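Local coordinates for protein N6 adenine specific DNA methylase (Encephalitozoon cuniculi, PDB 3Q87) that binds S-adenosylmethionine and, as catalytic subunit of the Mtq2-Trm112 complex, takes part in methylating the translation termination factor eRF1, at residues V36-E39 and Q40-R44; R55-E58 and S59-G62; D108-V111 and D112-V116; L121-I124 and E125-P129; V148-L152 and G153-Y157. All coordinates share one frame; numbering follows the deposited sequence.

Contact 1. Residues V36-E39 and Q40-R44; sequences VITE and QLRKR
The carbonyls of Ile37 and Thr38 accept the amides four residues on, as in an alpha helix: Leu41 N lies 2.9 Å from Ile37 O, and Arg42 N lies 2.8 Å from Thr38 O. Gln40 N adds a weak, bent bond to Ile37 O, which therefore receives two N-H groups. On the buried flank, Ile37 and Leu41 run side by side in the same direction, and Ile37 CG2 rests 3.7 Å from Leu41 CD1. Ile37 places its short branch there because CG2 is anti to the backbone N, while CG1, beside that N (chi1 -61°), leads away from residues 40-44. Two branched aliphatic residues thus give this flank an apolar surface one turn long, and Leu41 CG also covers the carbonyl at 3.3 Å from Ile37 O.

The outer flank is polar. Glu39 OE1 and Arg42 NH2 stay 5.0 Å apart, and a water spans the gap, donating to Glu39 OE1 at 2.8 Å and accepting from Arg42 NH2 at 3.1 Å, where it lies at the guanidinium edge, in its plane. Long, flexible charged residues suit this wetter side, and the water links opposite charges too far apart for a direct salt bridge. Arg42 begins with CG between its N and carbonyl carbon (chi1 68°), which tucks the chain against Thr38 O and Glu39 O.

The helix links strands 26-30 and 46-51 in a beta-alpha-beta unit. Leu41 packs on Val27 and Val47, Thr38 OG1 is hydrogen-bonded to Asp29, Ser49 and Thr32, and Ile37 touches the bound S-adenosylmethionine and Met14 of helix 8-20.

Contact 2. Residues R55-E58 and S59-G62; sequences RALE and SHRG
The Ser59 amide meets the last turn of the helix shared between two carbonyls: Ser59 N lies 3.1 Å from Ala56 O and makes a weaker bond to Arg55 O at 3.3 Å. The Ala56 bond is bent at the acceptor, the donor standing 67° out of the carbonyl plane. The Ser59 hydroxyl lies beside its own N (chi1 -62°) and reaches a water 2.5 Å from OG, which donates in turn to Arg55 O, one turn back, at 2.6 Å. A small hydroxyl residue suits this exposed end.

His60 follows with a weak bond from its N to Leu57 O. Its CB presses on that oxygen at 3.2 Å, while its ring, swung anti to the backbone N, leads away from the helix toward Thr38 and Ser49, with ND1 weakly bonded to Ser33 O. Arg61 leads on, its NH1 reaching Thr34 O. The chain here enters the loop before strand 65-67; Leu57's side chain, about 4 Å from that of Asp51, which binds S-adenosylmethionine, packs on Ile115 of the partner chain.

Three bent or weak backbone bonds and one water thus serve the carbonyls of Arg55, Ala56 and Leu57, an end fastened by several modest interactions.

Contact 3. Residues D108-V111 and D112-V116; sequences DRFV and DAVTV
Phe110 and Val114 form the close part of this helix end. The valine lies over one face of the phenyl ring: its CB is 4.2 Å from the ring centroid, 24° off the normal, a CH-pi contact displaced toward the rim. Val114 CG2, anti to its own N, meets Phe110 CZ at 3.8 Å. The ring comes within range because Phe110 CG stands anti to the backbone N (chi1 169°), beside the carbonyl carbon. A flat aromatic and a compact branched residue fit well here, and an edge-to-face partner, Phe84, extends the apolar cluster. Phe110 O is gripped by two amides, by Ala113 N at 3.0 Å, from above the carbonyl plane, and weakly by Val114 N, so the last turn is held largely through this oxygen.

The more exposed side, with Asp108 and Asp112, is looser. Asp112 N gives a regular helical bond to Asp108 O at 3.1 Å, but the two carboxylates do not touch: Asp108 pairs with Arg104, and Asp112 has a long, weak ion pair with Arg135. Charged residues suit it, their ends held by partners outside the turn. Arg109 turns to the cofactor site, in salt bridge with Asp69, which binds S-adenosylmethionine, its side chain about 4 Å from the cofactor.

Helix 105-113 connects strands 81-84 and 118-124 in a beta-alpha-beta unit, the repeating element of Rossmann-like methyltransferases.

Contact 4. Residues L121-I124 and E125-P129; sequences LLVI and EANRP
Asn127 turns back onto Val123 and Ile124 where the strand gives way to a single 3-10 turn, meeting the first through CG1 and the second through CG1 and the carbonyl. Both hydrophobic side chains run slantwise to it: Val123 CG1 touches Asn127 CB at 3.3 Å, and Ile124 CG1 lies 3.7 Å from Asn127 CG. The isoleucine reaches it because CG1 sits between its backbone N and carbonyl carbon (chi1 62°), and beyond it CD1 goes on to Ala126 CB at 4.1 Å. In Asn127, chi1 (-58°) sets CG back over the end of the strand, which the side chain crosses.

The backbone fixes this pose. Asn127 N bonds to Ile124 O at 2.9 Å, the donor sitting 48° out of the carbonyl plane, consistent with the i to i+3 bond of a 3-10 turn. Arg128 N closes the next step on Glu125 O at 3.1 Å. Pro129 ring carbon CG rests against Ile124 O at 3.9 Å; a proline suits the first turn of a helix, where no amide hydrogen is required.

This is a strand-to-helix junction: strand 118-124 ends, and a 3-10 turn and Arg128, the N-cap residue at positive phi, redirect the chain into helix 129-138, as in the crossovers of a Rossmann-like fold.

Contact 5. Residues V148-L152 and G153-Y157; sequences VRKIL and GETVY
Val156 and Arg149 pair twice across a beta hairpin, strands 142-150 and 155-162, antiparallel at the edge of the sheet. Val156 N donates to Arg149 O at 2.7 Å, almost straight (177°), and Arg149 N returns the bond to Val156 O at 3.0 Å. Next along, Ile151 N bonds to Glu154 O at 2.8 Å, meeting the oxygen almost head-on. These three bonds zip the strands up to the turn formed by Leu152 and Gly153. Gly153 is well placed there, since a CB would collide with Leu152 O.

The side chains find partners outside the pair. Arg149 makes a salt bridge with Asp15, Glu154 OE2 receives the amide of Ala126, and Glu125 OE1 is hydrogen-bonded to both Tyr157 OH and Thr155 OG1, so the polar ends tie the hairpin to the loop that follows strand 118-124 and, through Asp15, to helix 8-20.

Apolar surfaces fill the remainder. Ile151 CD1 meets Val156 CG2 at 3.7 Å, the isoleucine reaching it through CG1 set between its N and carbonyl carbon (chi1 71°). Lys150, bent at its second torsion, lays CD across Thr155 CG2 at 3.2 Å, tighter than normal. On the same face, Val148 and Tyr157 point the same way in a non-hydrogen-bonded pair, with Val148 CG1 over the ring at 4.2 Å from its centroid.

The contacts come in series along the chain, contact 1 first and contact 5 last. Contacts 1 and 2 both lie in the methyltransferase small domain near the S-adenosylmethionine pocket, their centres about 14 Å apart, and touch where Thr38 meets His60 and Gly62. Contact 3, on helix 105-113, leads into contact 4, on strand 118-124, with Phe110 packed on Leu121. Contacts 4 and 5 lie closest, centres about 10 Å apart, on neighbouring strands of the seven-stranded sheet. Contacts 1 and 4 sit about 23 Å apart between centres, on opposite sides of the chain's centre. Together they mark helix and strand ends around a Rossmann-like sheet, the scaffold on which this methyltransferase holds S-adenosylmethionine.

Contact 1. Residues V36-E39 and Q40-R44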
loop_
_atom_site.group_PDB
_atom_site.type_symbol
_atom_site.label_atom_id
_atom_site.label_comp_id
_atom_site.label_asym_id
_atom_site.label_seq_id
_atom_site.Cartn_x
_atom_site.Cartn_y
_atom_site.Cartn_z
ATOM N N VAL B 36 6.349 7.069 -9.800
ATOM C CA VAL B 36 7.343 6.580 -10.754
ATOM C C VAL B 36 7.696 5.110 -10.490
ATOM O O VAL B 36 7.811 4.317 -11.414
ATOM C CB VAL B 36 8.614 7.492 -10.803
ATOM C CG1 VAL B 36 9.499 7.297 -9.551
ATOM C CG2 VAL B 36 9.387 7.269 -12.079
ATOM N N ILE B 37 7.841 4.729 -9.226
ATOM C CA ILE B 37 8.150 3.332 -8.923
ATOM C C ILE B 37 6.929 2.405 -9.101
ATOM O O ILE B 37 7.049 1.279 -9.616
ATOM C CB ILE B 37 8.766 3.192 -7.522
ATOM C CG1 ILE B 37 10.073 3.984 -7.446
ATOM C CG2 ILE B 37 9.029 1.732 -7.206
ATOM C CD1 ILE B 37 10.735 3.935 -6.057
ATOM N N THR B 38 5.755 2.895 -8.708
ATOM C CA THR B 38 4.497 2.190 -8.953
ATOM C C THR B 38 4.334 1.841 -10.436
ATOM O O THR B 38 3.948 0.728 -10.792
ATOM C CB THR B 38 3.264 3.023 -8.489
ATOM O OG1 THR B 38 3.208 3.049 -7.061
ATOM C CG2 THR B 38 1.951 2.415 -9.031
ATOM N N GLU B 39 4.635 2.806 -11.294
ATOM C CA GLU B 39 4.550 2.609 -12.739
ATOM C C GLU B 39 5.357 1.391 -13.215
ATOM O O GLU B 39 4.905 0.623 -14.069
ATOM C CB GLU B 39 5.023 3.868 -13.468
ATOM C CG GLU B 39 4.553 3.956 -14.924
ATOM C CD GLU B 39 4.920 5.288 -15.569
ATOM O OE1 GLU B 39 4.039 5.912 -16.193
ATOM O OE2 GLU B 39 6.089 5.714 -15.447
ATOM N N GLN B 40 6.552 1.219 -12.665
ATOM C CA GLN B 40 7.395 0.085 -13.029
ATOM C C GLN B 40 6.889 -1.219 -12.388
ATOM O O GLN B 40 6.839 -2.273 -13.038
ATOM C CB GLN B 40 8.844 0.369 -12.631
ATOM C CG GLN B 40 9.701 -0.870 -12.499
ATOM C CD GLN B 40 10.931 -0.638 -11.641
ATOM O OE1 GLN B 40 12.028 -1.082 -11.974
ATOM N NE2 GLN B 40 10.752 0.073 -10.532
ATOM N N LEU B 41 6.507 -1.131 -11.117
ATOM C CA LEU B 41 6.024 -2.276 -10.345
ATOM C C LEU B 41 4.721 -2.875 -10.864
ATOM O O LEU B 41 4.513 -4.075 -10.783
ATOM C CB LEU B 41 5.814 -1.874 -8.883
ATOM C CG LEU B 41 7.077 -1.615 -8.068
ATOM C CD1 LEU B 41 6.735 -1.119 -6.683
ATOM C CD2 LEU B 41 7.904 -2.878 -7.992
ATOM N N ARG B 42 3.825 -2.038 -11.372
ATOM C CA ARG B 42 2.503 -2.540 -11.721
ATOM C C ARG B 42 2.505 -3.391 -12.976
ATOM O O ARG B 42 1.520 -4.055 -13.285
ATOM C CB ARG B 42 1.484 -1.411 -11.835
ATOM C CG ARG B 42 1.682 -0.464 -12.996
ATOM C CD ARG B 42 0.637 0.649 -12.900
ATOM N NE ARG B 42 0.772 1.638 -13.963
ATOM C CZ ARG B 42 0.264 1.490 -15.180
ATOM N NH1 ARG B 42 -0.412 0.389 -15.488
ATOM N NH2 ARG B 42 0.437 2.439 -16.092
ATOM N N LYS B 43 3.621 -3.383 -13.692
ATOM C CA LYS B 43 3.724 -4.186 -14.897
ATOM C C LYS B 43 3.717 -5.678 -14.574
ATOM O O LYS B 43 3.218 -6.474 -15.356
ATOM C CB LYS B 43 4.964 -3.785 -15.701
ATOM C CG LYS B 43 4.873 -2.352 -16.249
ATOM C CD LYS B 43 6.092 -1.947 -17.070
ATOM C CE LYS B 43 7.340 -1.899 -16.210
ATOM N NZ LYS B 43 8.549 -1.544 -17.011
ATOM N N ARG B 44 4.238 -6.048 -13.406
ATOM C CA ARG B 44 4.356 -7.453 -13.046
ATOM C C ARG B 44 3.682 -7.810 -11.724
ATOM O O ARG B 44 3.664 -8.982 -11.330
ATOM C CB ARG B 44 5.828 -7.851 -12.986
ATOM C CG ARG B 44 6.630 -7.454 -14.229
ATOM C CD ARG B 44 8.099 -7.775 -14.018
ATOM N NE ARG B 44 8.288 -9.220 -14.017
ATOM C CZ ARG B 44 9.407 -9.829 -13.659
ATOM N NH1 ARG B 44 10.454 -9.115 -13.270
ATOM N NH2 ARG B 44 9.476 -11.151 -13.693
HETATM O O HOH W 1 1.523 5.213 -15.093
#

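Contact 2. Residues R55-E58 and S59-G62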
loop_
_atom_site.group_PDB
_atom_site.type_symbol
_atom_site.label_atom_id
_atom_site.label_comp_id
_atom_site.label_asym_id
_atom_site.label_seq_id
_atom_site.Cartn_x
_atom_site.Cartn_y
_atom_site.Cartn_z
ATOM N N ARG B 55 -1.003 16.170 -2.095
ATOM C CA ARG B 55 -0.699 16.836 -3.349
ATOM C C ARG B 55 -0.061 15.882 -4.360
ATOM O O ARG B 55 -0.410 15.913 -5.532
ATOM C CB ARG B 55 0.195 18.050 -3.104
ATOM C CG ARG B 55 -0.568 19.356 -3.044
ATOM C CD ARG B 55 0.279 20.467 -2.456
ATOM N NE ARG B 55 0.097 20.540 -1.014
ATOM C CZ ARG B 55 -0.697 21.416 -0.412
ATOM N NH1 ARG B 55 -1.361 22.306 -1.137
ATOM N NH2 ARG B 55 -0.818 21.406 0.910
ATOM N N ALA B 56 0.861 15.033 -3.907
ATOM C CA ALA B 56 1.503 14.069 -4.805
ATOM C C ALA B 56 0.495 13.040 -5.280
ATOM O O ALA B 56 0.473 12.676 -6.455
ATOM C CB ALA B 56 2.664 13.380 -4.121
ATOM N N LEU B 57 -0.344 12.575 -4.360
ATOM C CA LEU B 57 -1.357 11.592 -4.709
ATOM C C LEU B 57 -2.323 12.158 -5.743
ATOM O O LEU B 57 -2.789 11.435 -6.611
ATOM C CB LEU B 57 -2.133 11.120 -3.472
ATOM C CG LEU B 57 -1.386 10.263 -2.442
ATOM C CD1 LEU B 57 -2.367 9.778 -1.366
ATOM C CD2 LEU B 57 -0.663 9.080 -3.086
ATOM N N GLU B 58 -2.629 13.446 -5.626
ATOM C CA GLU B 58 -3.548 14.119 -6.543
ATOM C C GLU B 58 -2.969 14.302 -7.953
ATOM O O GLU B 58 -3.712 14.518 -8.904
ATOM C CB GLU B 58 -3.958 15.482 -5.980
ATOM C CG GLU B 58 -5.009 15.396 -4.871
ATOM C CD GLU B 58 -5.209 16.727 -4.154
ATOM O OE1 GLU B 58 -4.430 17.676 -4.415
ATOM O OE2 GLU B 58 -6.138 16.825 -3.324
ATOM N N SER B 59 -1.647 14.216 -8.083
ATOM C CA SER B 59 -1.009 14.289 -9.395
ATOM C C SER B 59 -0.283 12.985 -9.732
ATOM O O SER B 59 0.742 12.978 -10.422
ATOM C CB SER B 59 -0.049 15.480 -9.446
ATOM O OG SER B 59 -0.764 16.690 -9.255
ATOM N N HIS B 60 -0.826 11.877 -9.248
ATOM C CA HIS B 60 -0.158 10.580 -9.351
ATOM C C HIS B 60 -0.276 10.003 -10.769
ATOM O O HIS B 60 -1.303 10.188 -11.434
ATOM C CB HIS B 60 -0.760 9.627 -8.309
ATOM C CG HIS B 60 -0.026 8.331 -8.157
ATOM N ND1 HIS B 60 0.774 8.048 -7.068
ATOM C CD2 HIS B 60 0.007 7.232 -8.945
ATOM C CE1 HIS B 60 1.277 6.835 -7.199
ATOM N NE2 HIS B 60 0.814 6.314 -8.322
ATOM N N ARG B 61 0.775 9.319 -11.231
ATOM C CA ARG B 61 0.762 8.659 -12.539
ATOM C C ARG B 61 -0.430 7.721 -12.664
ATOM O O ARG B 61 -0.976 7.510 -13.749
ATOM C CB ARG B 61 2.047 7.863 -12.749
ATOM C CG ARG B 61 3.221 8.725 -13.128
ATOM C CD ARG B 61 4.500 7.954 -12.992
ATOM N NE ARG B 61 5.635 8.723 -13.480
ATOM C CZ ARG B 61 6.102 9.820 -12.899
ATOM N NH1 ARG B 61 5.527 10.283 -11.801
ATOM N NH2 ARG B 61 7.161 10.443 -13.410
ATOM N N GLY B 62 -0.828 7.152 -11.537
ATOM C CA GLY B 62 -2.037 6.363 -11.487
ATOM C C GLY B 62 -1.811 5.077 -10.743
ATOM O O GLY B 62 -0.743 4.468 -10.853
HETATM O O HOH W 2 -1.274 17.796 -7.035
#

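Contact 3. Residues D108-V111 and D112-V116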
loop_
_atom_site.group_PDB
_atom_site.type_symbol
_atom_site.label_atom_id
_atom_site.label_comp_id
_atom_site.label_asym_id
_atom_site.label_seq_id
_atom_site.Cartn_x
_atom_site.Cartn_y
_atom_site.Cartn_z
ATOM N N ASP B 108 13.403 4.716 11.216
ATOM C CA ASP B 108 13.362 3.970 12.468
ATOM C C ASP B 108 11.929 3.609 12.829
ATOM O O ASP B 108 11.666 2.515 13.323
ATOM C CB ASP B 108 14.003 4.781 13.607
ATOM C CG ASP B 108 15.522 4.812 13.525
ATOM O OD1 ASP B 108 16.086 4.077 12.684
ATOM O OD2 ASP B 108 16.155 5.561 14.313
ATOM N N ARG B 109 10.999 4.529 12.585
ATOM C CA ARG B 109 9.590 4.229 12.804
ATOM C C ARG B 109 9.116 3.109 11.888
ATOM O O ARG B 109 8.357 2.222 12.301
ATOM C CB ARG B 109 8.723 5.478 12.617
ATOM C CG ARG B 109 8.714 6.372 13.834
ATOM C CD ARG B 109 7.919 7.655 13.637
ATOM N NE ARG B 109 6.566 7.431 13.129
ATOM C CZ ARG B 109 6.060 8.069 12.076
ATOM N NH1 ARG B 109 6.794 8.978 11.442
ATOM N NH2 ARG B 109 4.820 7.827 11.669
ATOM N N PHE B 110 9.573 3.151 10.642
ATOM C CA PHE B 110 9.222 2.131 9.662
ATOM C C PHE B 110 9.743 0.758 10.085
ATOM O O PHE B 110 9.013 -0.217 10.111
ATOM C CB PHE B 110 9.801 2.477 8.278
ATOM C CG PHE B 110 9.714 1.343 7.286
ATOM C CD1 PHE B 110 8.483 0.903 6.832
ATOM C CD2 PHE B 110 10.860 0.715 6.813
ATOM C CE1 PHE B 110 8.387 -0.156 5.928
ATOM C CE2 PHE B 110 10.776 -0.333 5.905
ATOM C CZ PHE B 110 9.525 -0.777 5.466
ATOM N N VAL B 111 11.027 0.694 10.403
ATOM C CA VAL B 111 11.655 -0.567 10.762
ATOM C C VAL B 111 10.961 -1.192 11.974
ATOM O O VAL B 111 10.722 -2.399 12.020
ATOM C CB VAL B 111 13.152 -0.349 11.042
ATOM C CG1 VAL B 111 13.762 -1.570 11.713
ATOM C CG2 VAL B 111 13.878 0.012 9.739
ATOM N N ASP B 112 10.593 -0.362 12.940
ATOM C CA ASP B 112 9.918 -0.884 14.119
ATOM C C ASP B 112 8.458 -1.300 13.939
ATOM O O ASP B 112 7.879 -1.906 14.833
ATOM C CB ASP B 112 10.091 0.032 15.321
ATOM C CG ASP B 112 11.209 -0.441 16.224
ATOM O OD1 ASP B 112 12.389 -0.131 15.927
ATOM O OD2 ASP B 112 10.909 -1.154 17.209
ATOM N N ALA B 113 7.874 -1.016 12.783
ATOM C CA ALA B 113 6.494 -1.424 12.532
ATOM C C ALA B 113 6.345 -2.480 11.431
ATOM O O ALA B 113 5.281 -3.083 11.293
ATOM C CB ALA B 113 5.634 -0.210 12.209
ATOM N N VAL B 114 7.398 -2.691 10.642
ATOM C CA VAL B 114 7.271 -3.506 9.432
ATOM C C VAL B 114 7.275 -4.995 9.771
ATOM O O VAL B 114 8.073 -5.450 10.589
ATOM C CB VAL B 114 8.373 -3.164 8.367
ATOM C CG1 VAL B 114 9.763 -3.538 8.873
ATOM C CG2 VAL B 114 8.082 -3.864 7.045
ATOM N N THR B 115 6.366 -5.749 9.164
ATOM C CA THR B 115 6.265 -7.180 9.453
ATOM C C THR B 115 6.109 -8.038 8.203
ATOM O O THR B 115 5.980 -9.252 8.313
ATOM C CB THR B 115 5.084 -7.512 10.416
ATOM O OG1 THR B 115 3.839 -7.223 9.770
ATOM C CG2 THR B 115 5.179 -6.704 11.704
ATOM N N VAL B 116 6.109 -7.423 7.020
ATOM C CA VAL B 116 5.925 -8.185 5.780
ATOM C C VAL B 116 7.124 -9.090 5.521
ATOM O O VAL B 116 8.181 -8.900 6.102
ATOM C CB VAL B 116 5.736 -7.279 4.560
ATOM C CG1 VAL B 116 4.443 -6.495 4.675
ATOM C CG2 VAL B 116 6.948 -6.355 4.408
#

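Contact 4. Residues L121-I124 and E125-P129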
loop_
_atom_site.group_PDB
_atom_site.type_symbol
_atom_site.label_atom_id
_atom_site.label_comp_id
_atom_site.label_asym_id
_atom_site.label_seq_id
_atom_site.Cartn_x
_atom_site.Cartn_y
_atom_site.Cartn_z
ATOM N N LEU B 121 14.548 -1.152 1.006
ATOM C CA LEU B 121 14.620 0.154 1.659
ATOM C C LEU B 121 15.830 0.935 1.157
ATOM O O LEU B 121 16.911 0.383 1.039
ATOM C CB LEU B 121 14.707 -0.017 3.173
ATOM C CG LEU B 121 14.884 1.244 4.020
ATOM C CD1 LEU B 121 13.632 2.132 3.954
ATOM C CD2 LEU B 121 15.179 0.851 5.470
ATOM N N LEU B 122 15.644 2.217 0.857
ATOM C CA LEU B 122 16.753 3.059 0.444
ATOM C C LEU B 122 17.207 3.917 1.611
ATOM O O LEU B 122 16.396 4.467 2.345
ATOM C CB LEU B 122 16.378 3.949 -0.750
ATOM C CG LEU B 122 17.509 4.859 -1.276
ATOM C CD1 LEU B 122 17.275 5.202 -2.730
ATOM C CD2 LEU B 122 17.671 6.145 -0.456
ATOM N N VAL B 123 18.522 4.026 1.770
ATOM C CA VAL B 123 19.099 4.799 2.840
ATOM C C VAL B 123 20.326 5.518 2.270
ATOM O O VAL B 123 20.820 5.136 1.229
ATOM C CB VAL B 123 19.493 3.875 4.006
ATOM C CG1 VAL B 123 20.463 4.560 4.904
ATOM C CG2 VAL B 123 18.251 3.418 4.781
ATOM N N ILE B 124 20.787 6.576 2.927
ATOM C CA ILE B 124 22.036 7.213 2.526
ATOM C C ILE B 124 23.097 7.065 3.619
ATOM O O ILE B 124 22.787 6.701 4.743
ATOM C CB ILE B 124 21.841 8.699 2.160
ATOM C CG1 ILE B 124 21.329 9.486 3.364
ATOM C CG2 ILE B 124 20.897 8.832 0.963
ATOM C CD1 ILE B 124 21.343 10.991 3.148
ATOM N N GLU B 125 24.352 7.341 3.278
ATOM C CA GLU B 125 25.458 7.130 4.206
ATOM C C GLU B 125 25.217 7.837 5.538
ATOM O O GLU B 125 25.530 7.302 6.607
ATOM C CB GLU B 125 26.770 7.604 3.578
ATOM C CG GLU B 125 28.023 7.073 4.250
ATOM C CD GLU B 125 29.257 7.285 3.386
ATOM O OE1 GLU B 125 29.503 6.462 2.473
ATOM O OE2 GLU B 125 29.978 8.279 3.613
ATOM N N ALA B 126 24.642 9.032 5.477
ATOM C CA ALA B 126 24.420 9.811 6.691
ATOM C C ALA B 126 23.443 9.153 7.677
ATOM O O ALA B 126 23.475 9.442 8.878
ATOM C CB ALA B 126 23.978 11.219 6.346
ATOM N N ASN B 127 22.587 8.265 7.182
ATOM C CA ASN B 127 21.633 7.582 8.053
ATOM C C ASN B 127 22.277 6.508 8.925
ATOM O O ASN B 127 21.636 5.977 9.831
ATOM C CB ASN B 127 20.499 6.958 7.235
ATOM C CG ASN B 127 19.756 7.978 6.404
ATOM O OD1 ASN B 127 19.600 9.124 6.810
ATOM N ND2 ASN B 127 19.289 7.567 5.240
ATOM N N ARG B 128 23.537 6.191 8.635
ATOM C CA ARG B 128 24.273 5.113 9.297
ATOM C C ARG B 128 23.672 3.763 8.950
ATOM O O ARG B 128 23.004 3.146 9.773
ATOM C CB ARG B 128 24.336 5.329 10.808
ATOM C CG ARG B 128 25.254 6.482 11.206
ATOM C CD ARG B 128 25.180 6.785 12.707
ATOM N NE ARG B 128 26.151 7.798 13.125
ATOM C CZ ARG B 128 26.165 8.372 14.327
ATOM N NH1 ARG B 128 25.255 8.038 15.240
ATOM N NH2 ARG B 128 27.089 9.284 14.620
ATOM N N PRO B 129 23.915 3.304 7.711
ATOM C CA PRO B 129 23.283 2.127 7.111
ATOM C C PRO B 129 23.436 0.896 7.980
ATOM O O PRO B 129 22.546 0.038 8.012
ATOM C CB PRO B 129 24.056 1.942 5.801
ATOM C CG PRO B 129 24.599 3.276 5.489
ATOM C CD PRO B 129 24.891 3.926 6.805
#

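Contact 5. Residues V148-L152 and G153-Y157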
loop_
_atom_site.group_PDB
_atom_site.type_symbol
_atom_site.label_atom_id
_atom_site.label_comp_id
_atom_site.label_asym_id
_atom_site.label_seq_id
_atom_site.Cartn_x
_atom_site.Cartn_y
_atom_site.Cartn_z
ATOM N N VAL B 148 25.096 -0.335 -3.906
ATOM C CA VAL B 148 25.661 0.912 -3.427
ATOM C C VAL B 148 25.964 1.768 -4.644
ATOM O O VAL B 148 26.414 1.257 -5.664
ATOM C CB VAL B 148 26.953 0.687 -2.632
ATOM C CG1 VAL B 148 27.392 1.987 -1.981
ATOM C CG2 VAL B 148 26.736 -0.382 -1.583
ATOM N N ARG B 149 25.696 3.062 -4.548
ATOM C CA ARG B 149 25.881 3.941 -5.691
ATOM C C ARG B 149 26.060 5.374 -5.223
ATOM O O ARG B 149 25.252 5.898 -4.452
ATOM C CB ARG B 149 24.699 3.821 -6.657
ATOM C CG ARG B 149 24.881 4.566 -7.968
ATOM C CD ARG B 149 23.631 4.509 -8.820
ATOM N NE ARG B 149 23.416 3.185 -9.405
ATOM C CZ ARG B 149 22.412 2.874 -10.225
ATOM N NH1 ARG B 149 21.511 3.786 -10.561
ATOM N NH2 ARG B 149 22.304 1.644 -10.711
ATOM N N LYS B 150 27.146 5.997 -5.666
ATOM C CA LYS B 150 27.375 7.410 -5.397
ATOM C C LYS B 150 26.572 8.206 -6.411
ATOM O O LYS B 150 26.616 7.914 -7.604
ATOM C CB LYS B 150 28.867 7.758 -5.529
ATOM C CG LYS B 150 29.188 9.247 -5.342
ATOM C CD LYS B 150 29.402 9.592 -3.876
ATOM C CE LYS B 150 29.067 11.053 -3.573
ATOM N NZ LYS B 150 29.019 11.313 -2.097
ATOM N N ILE B 151 25.831 9.199 -5.934
ATOM C CA ILE B 151 25.062 10.072 -6.814
ATOM C C ILE B 151 25.437 11.500 -6.451
ATOM O O ILE B 151 26.258 11.708 -5.558
ATOM C CB ILE B 151 23.536 9.856 -6.640
ATOM C CG1 ILE B 151 23.067 10.416 -5.297
ATOM C CG2 ILE B 151 23.185 8.378 -6.732
ATOM C CD1 ILE B 151 21.583 10.241 -5.040
ATOM N N LEU B 152 24.850 12.477 -7.141
ATOM C CA LEU B 152 25.065 13.890 -6.813
ATOM C C LEU B 152 24.657 14.205 -5.381
ATOM O O LEU B 152 23.466 14.273 -5.071
ATOM C CB LEU B 152 24.254 14.786 -7.749
ATOM C CG LEU B 152 24.761 14.871 -9.178
ATOM C CD1 LEU B 152 23.723 15.552 -10.035
ATOM C CD2 LEU B 152 26.095 15.612 -9.220
ATOM N N GLY B 153 25.632 14.406 -4.504
ATOM C CA GLY B 153 25.310 14.786 -3.143
ATOM C C GLY B 153 25.693 13.766 -2.095
ATOM O O GLY B 153 26.266 14.125 -1.075
ATOM N N GLU B 154 25.375 12.495 -2.324
ATOM C CA GLU B 154 25.735 11.459 -1.352
ATOM C C GLU B 154 25.815 10.070 -1.960
ATOM O O GLU B 154 25.807 9.905 -3.179
ATOM C CB GLU B 154 24.775 11.467 -0.149
ATOM C CG GLU B 154 25.312 10.727 1.091
ATOM C CD GLU B 154 24.901 11.389 2.397
ATOM O OE1 GLU B 154 24.468 12.562 2.364
ATOM O OE2 GLU B 154 25.020 10.745 3.460
ATOM N N THR B 155 25.916 9.067 -1.101
ATOM C CA THR B 155 25.974 7.692 -1.565
ATOM C C THR B 155 24.724 6.956 -1.103
ATOM O O THR B 155 24.332 7.032 0.056
ATOM C CB THR B 155 27.229 6.970 -1.053
ATOM O OG1 THR B 155 27.134 6.802 0.366
ATOM C CG2 THR B 155 28.476 7.783 -1.368
ATOM N N VAL B 156 24.109 6.237 -2.025
ATOM C CA VAL B 156 22.846 5.581 -1.759
ATOM C C VAL B 156 23.047 4.096 -1.480
ATOM O O VAL B 156 23.798 3.425 -2.191
ATOM C CB VAL B 156 21.916 5.741 -2.972
ATOM C CG1 VAL B 156 20.796 4.730 -2.920
ATOM C CG2 VAL B 156 21.378 7.143 -3.024
ATOM N N TYR B 157 22.370 3.587 -0.451
ATOM C CA TYR B 157 22.364 2.160 -0.145
ATOM C C TYR B 157 20.965 1.564 -0.260
ATOM O O TYR B 157 20.015 2.045 0.357
ATOM C CB TYR B 157 22.899 1.914 1.265
ATOM C CG TYR B 157 24.293 2.461 1.497
ATOM C CD1 TYR B 157 25.392 1.610 1.568
ATOM C CD2 TYR B 157 24.509 3.823 1.641
ATOM C CE1 TYR B 157 26.671 2.103 1.777
ATOM C CE2 TYR B 157 25.786 4.329 1.854
ATOM C CZ TYR B 157 26.863 3.464 1.921
ATOM O OH TYR B 157 28.127 3.958 2.131
#